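Local structure of AlyQ (Persicobacter sp. CCB-QB2, 7D2A) at residues Ala60-Gly65 with Glu99-Thr104. The protein binds uronic acid sugars through a family 32 carbohydrate-binding module, probably targeting the products of alginate breakdown. Numbering follows the deposited sequence.
Sequences AAWYNG and ESYSFT. With MAW (4-deoxy-alpha-L-erythro-hex-4-enopyranuronic acid), chain B.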
ATOM      1  N   ALA A  60      -3.620   4.637   1.512  1.00  9.75           N
ATOM      2  CA  ALA A  60      -3.768   3.351   2.235  1.00  9.45           C
ATOM      3  C   ALA A  60      -4.563   3.576   3.506  1.00  9.93           C
ATOM      4  O   ALA A  60      -4.355   4.583   4.217  1.00 10.36           O
ATOM      5  CB  ALA A  60      -2.441   2.696   2.537  1.00 10.37           C
ATOM      6  N   ALA A  61      -5.473   2.658   3.744  1.00 10.09           N
ATOM      7  CA  ALA A  61      -6.202   2.526   5.021  1.00 10.49           C
ATOM      8  C   ALA A  61      -5.572   1.391   5.794  1.00  9.66           C
ATOM      9  O   ALA A  61      -5.405   0.281   5.264  1.00 10.90           O
ATOM     10  CB  ALA A  61      -7.679   2.307   4.774  1.00  9.76           C
ATOM     11  N   TRP A  62      -5.272   1.654   7.052  1.00  9.51           N
ATOM     12  CA  TRP A  62      -4.532   0.730   7.927  1.00 10.59           C
ATOM     13  C   TRP A  62      -5.454   0.005   8.902  1.00 10.98           C
ATOM     14  O   TRP A  62      -6.389   0.605   9.441  1.00 10.25           O
ATOM     15  CB  TRP A  62      -3.465   1.505   8.670  1.00 11.54           C
ATOM     16  CG  TRP A  62      -2.438   2.062   7.744  1.00 11.14           C
ATOM     17  CD1 TRP A  62      -2.451   3.311   7.202  1.00 12.34           C
ATOM     18  CD2 TRP A  62      -1.254   1.413   7.279  1.00 11.78           C
ATOM     19  NE1 TRP A  62      -1.389   3.459   6.354  1.00 12.20           N
ATOM     20  CE2 TRP A  62      -0.613   2.324   6.397  1.00 11.68           C
ATOM     21  CE3 TRP A  62      -0.698   0.144   7.494  1.00 11.75           C
ATOM     22  CZ2 TRP A  62       0.587   1.979   5.758  1.00 11.95           C
ATOM     23  CZ3 TRP A  62       0.463  -0.193   6.844  1.00 11.06           C
ATOM     24  CH2 TRP A  62       1.085   0.715   5.975  1.00 10.80           C
ATOM     25  N   TYR A  63      -5.184  -1.277   9.081  1.00 10.86           N
ATOM     26  CA  TYR A  63      -5.927  -2.078  10.090  1.00 11.70           C
ATOM     27  C   TYR A  63      -5.619  -1.497  11.460  1.00 11.36           C
ATOM     28  O   TYR A  63      -4.443  -1.242  11.742  1.00 11.95           O
ATOM     29  CB  TYR A  63      -5.465  -3.526  10.045  1.00 12.60           C
ATOM     30  CG  TYR A  63      -6.118  -4.454  11.034  1.00 13.25           C
ATOM     31  CD1 TYR A  63      -7.478  -4.709  10.986  1.00 14.61           C
ATOM     32  CD2 TYR A  63      -5.344  -5.096  11.980  1.00 14.25           C
ATOM     33  CE1 TYR A  63      -8.058  -5.612  11.853  1.00 15.75           C
ATOM     34  CE2 TYR A  63      -5.919  -6.016  12.841  1.00 15.98           C
ATOM     35  CZ  TYR A  63      -7.270  -6.252  12.785  1.00 16.97           C
ATOM     36  OH  TYR A  63      -7.793  -7.145  13.690  1.00 18.58           O
ATOM     37  N   ASN A  64      -6.640  -1.264  12.280  1.00 12.36           N
ATOM     38  CA  ASN A  64      -6.441  -0.637  13.609  1.00 12.90           C
ATOM     39  C   ASN A  64      -5.736   0.709  13.418  1.00 13.09           C
ATOM     40  O   ASN A  64      -4.890   1.121  14.247  1.00 12.51           O
ATOM     41  CB  ASN A  64      -5.694  -1.560  14.567  1.00 15.36           C
ATOM     42  CG  ASN A  64      -6.531  -2.722  15.047  1.00 18.84           C
ATOM     43  OD1 ASN A  64      -7.747  -2.698  14.919  1.00 21.85           O
ATOM     44  ND2 ASN A  64      -5.877  -3.728  15.586  1.00 22.38           N
ATOM     45  N   GLY A  65      -6.055   1.398  12.326  1.00 11.98           N
ATOM     46  CA  GLY A  65      -5.308   2.584  11.926  1.00 13.10           C
ATOM     47  C   GLY A  65      -5.520   3.734  12.874  1.00 13.10           C
ATOM     48  O   GLY A  65      -4.689   4.682  12.843  1.00 13.97           O
ATOM     49  N   GLU A  99      -5.661   7.100   3.938  1.00 10.47           N
ATOM     50  CA  GLU A  99      -4.706   8.192   4.225  1.00 11.78           C
ATOM     51  C   GLU A  99      -3.842   8.390   2.992  1.00 11.52           C
ATOM     52  O   GLU A  99      -3.303   7.419   2.474  1.00 11.07           O
ATOM     53  CB  GLU A  99      -3.897   7.798   5.456  1.00 11.46           C
ATOM     54  CG  GLU A  99      -2.905   8.844   5.912  1.00 13.53           C
ATOM     55  CD  GLU A  99      -2.528   8.569   7.369  1.00 14.36           C
ATOM     56  OE1 GLU A  99      -3.400   8.773   8.262  1.00 13.32           O
ATOM     57  OE2 GLU A  99      -1.387   8.158   7.617  1.00 14.38           O
ATOM     58  N   SER A 100      -3.648   9.631   2.581  1.00 11.16           N
ATOM     59  CA  SER A 100      -2.937   9.964   1.316  0.50 11.69           C
ATOM     60  C   SER A 100      -1.431  10.184   1.518  1.00 11.73           C
ATOM     61  O   SER A 100      -1.001  10.899   2.452  1.00 11.66           O
ATOM     62  CB  SER A 100      -3.563  11.149   0.668  0.50 12.25           C
ATOM     63  OG  SER A 100      -4.912  10.859   0.386  0.50 14.96           O
ATOM     64  N   TYR A 101      -0.666   9.529   0.683  1.00 10.51           N
ATOM     65  CA  TYR A 101       0.821   9.679   0.617  1.00 10.94           C
ATOM     66  C   TYR A 101       1.116  10.126  -0.808  1.00 11.00           C
ATOM     67  O   TYR A 101       1.028   9.368  -1.781  1.00 11.21           O
ATOM     68  CB  TYR A 101       1.494   8.369   0.989  1.00 10.34           C
ATOM     69  CG  TYR A 101       0.968   7.785   2.272  1.00 10.76           C
ATOM     70  CD1 TYR A 101       1.064   8.513   3.434  1.00 10.73           C
ATOM     71  CD2 TYR A 101       0.279   6.591   2.272  1.00 11.52           C
ATOM     72  CE1 TYR A 101       0.537   8.039   4.620  1.00 10.83           C
ATOM     73  CE2 TYR A 101      -0.224   6.083   3.469  1.00 11.97           C
ATOM     74  CZ  TYR A 101      -0.098   6.815   4.643  1.00 10.92           C
ATOM     75  OH  TYR A 101      -0.659   6.332   5.812  1.00 11.89           O
ATOM     76  N   SER A 102       1.462  11.404  -0.916  1.00 11.00           N
ATOM     77  CA  SER A 102       1.666  12.138  -2.183  1.00 11.67           C
ATOM     78  C   SER A 102       3.171  12.259  -2.432  1.00 10.08           C
ATOM     79  O   SER A 102       3.954  12.242  -1.453  1.00 11.48           O
ATOM     80  CB  SER A 102       1.031  13.535  -2.124  1.00 12.71           C
ATOM     81  OG  SER A 102      -0.390  13.446  -2.083  1.00 16.48           O
ATOM     82  N   PHE A 103       3.565  12.350  -3.698  1.00 10.30           N
ATOM     83  CA  PHE A 103       4.980  12.471  -4.097  1.00  9.93           C
ATOM     84  C   PHE A 103       5.005  13.060  -5.484  1.00 10.97           C
ATOM     85  O   PHE A 103       4.033  13.026  -6.245  1.00 11.09           O
ATOM     86  CB  PHE A 103       5.686  11.114  -4.020  1.00  9.88           C
ATOM     87  CG  PHE A 103       4.924   9.942  -4.575  1.00 10.00           C
ATOM     88  CD1 PHE A 103       4.881   9.678  -5.934  1.00  9.87           C
ATOM     89  CD2 PHE A 103       4.103   9.204  -3.740  1.00  9.99           C
ATOM     90  CE1 PHE A 103       4.104   8.654  -6.438  1.00 10.18           C
ATOM     91  CE2 PHE A 103       3.344   8.145  -4.227  1.00 10.12           C
ATOM     92  CZ  PHE A 103       3.346   7.871  -5.579  1.00  9.40           C
ATOM     93  N   THR A 104       6.164  13.573  -5.884  1.00 10.94           N
ATOM     94  CA  THR A 104       6.336  14.124  -7.240  1.00 10.81           C
ATOM     95  C   THR A 104       5.910  13.121  -8.306  1.00 10.42           C
ATOM     96  O   THR A 104       6.286  11.951  -8.230  1.00 10.96           O
ATOM     97  CB  THR A 104       7.801  14.564  -7.453  1.00 10.39           C
ATOM     98  OG1 THR A 104       8.114  15.429  -6.380  1.00 11.47           O
ATOM     99  CG2 THR A 104       8.015  15.222  -8.793  1.00 10.86           C
TER
HETATM  100  C1  MAW B   2      -2.475 -10.895  14.165  1.00 19.57           C
HETATM  101  C2  MAW B   2      -3.418 -11.489  13.196  1.00 17.55           C
HETATM  102  O2  MAW B   2      -4.815 -11.198  13.483  1.00 20.91           O
HETATM  103  C3  MAW B   2      -3.017 -10.928  11.804  1.00 18.42           C
HETATM  104  O3  MAW B   2      -4.029 -11.167  10.844  1.00 16.27           O
HETATM  105  C4  MAW B   2      -2.740  -9.422  11.932  1.00 19.10           C
HETATM  106  C5  MAW B   2      -2.677  -8.791  13.080  1.00 18.02           C
HETATM  107  O5  MAW B   2      -2.810  -9.508  14.337  1.00 19.81           O
HETATM  108  C6  MAW B   2      -2.415  -7.390  13.235  1.00 17.16           C
HETATM  109  O6A MAW B   2      -2.327  -6.939  14.420  1.00 16.45           O
HETATM  110  O6B MAW B   2      -2.220  -6.626  12.215  1.00 14.68           O
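Trp-62 and Tyr-101 meet through their polar rims: the indole NE1 gives its hydrogen to the phenol OH at 3.0 Å, a moderately bent bond (145° at the hydrogen) with the oxygen tilted 20° out of the indole plane. The same OH in turn donates to Glu-99 OE2 at 2.7 Å, reaching that oxygen from above the carboxylate plane. The phenol oxygen thus accepts from the indole and donates to the carboxylate, and the acid probably polarises it into a better acceptor. At the Tyr-101 ring edge, CE2 rests 4.2 Å from Ala-60 CB, while Glu-99 O lies 3.5 Å above one face, toward the rim. An alanine in place of Tyr-101 would probably leave the indole N-H without its acceptor and Glu-99 OE2 without the phenol's hydrogen, with a gap beside Ala-60 CB. In the backbone, Ala-60 and Glu-99 form an antiparallel hydrogen-bonded pair, Ala-60 N to Glu-99 O at 3.0 Å and Glu-99 N to Ala-60 O at 2.8 Å. This bridge joins strands 52-62 and 99-103 in one of the two antiparallel sheets of the F5/8 type C beta-sandwich. In Glu-99, chi1 -178° sets CG anti to the backbone N, and from there the extended chain carries the carboxylate to the phenol; its OE1 is hydrogen-bonded to Ser-92 OG. Phe-72 of the other sheet meets both the Trp-62 and Tyr-101 rings. From Trp-62 to Gly-65 the chain makes a type II beta turn; Tyr-63, within it, belongs to the glycan pocket: its CD2 approaches O6B of the unsaturated uronic acid at 3.5 Å, and Arg-35, which hydrogen-bonds the sugar, makes a cation-pi contact with the ring.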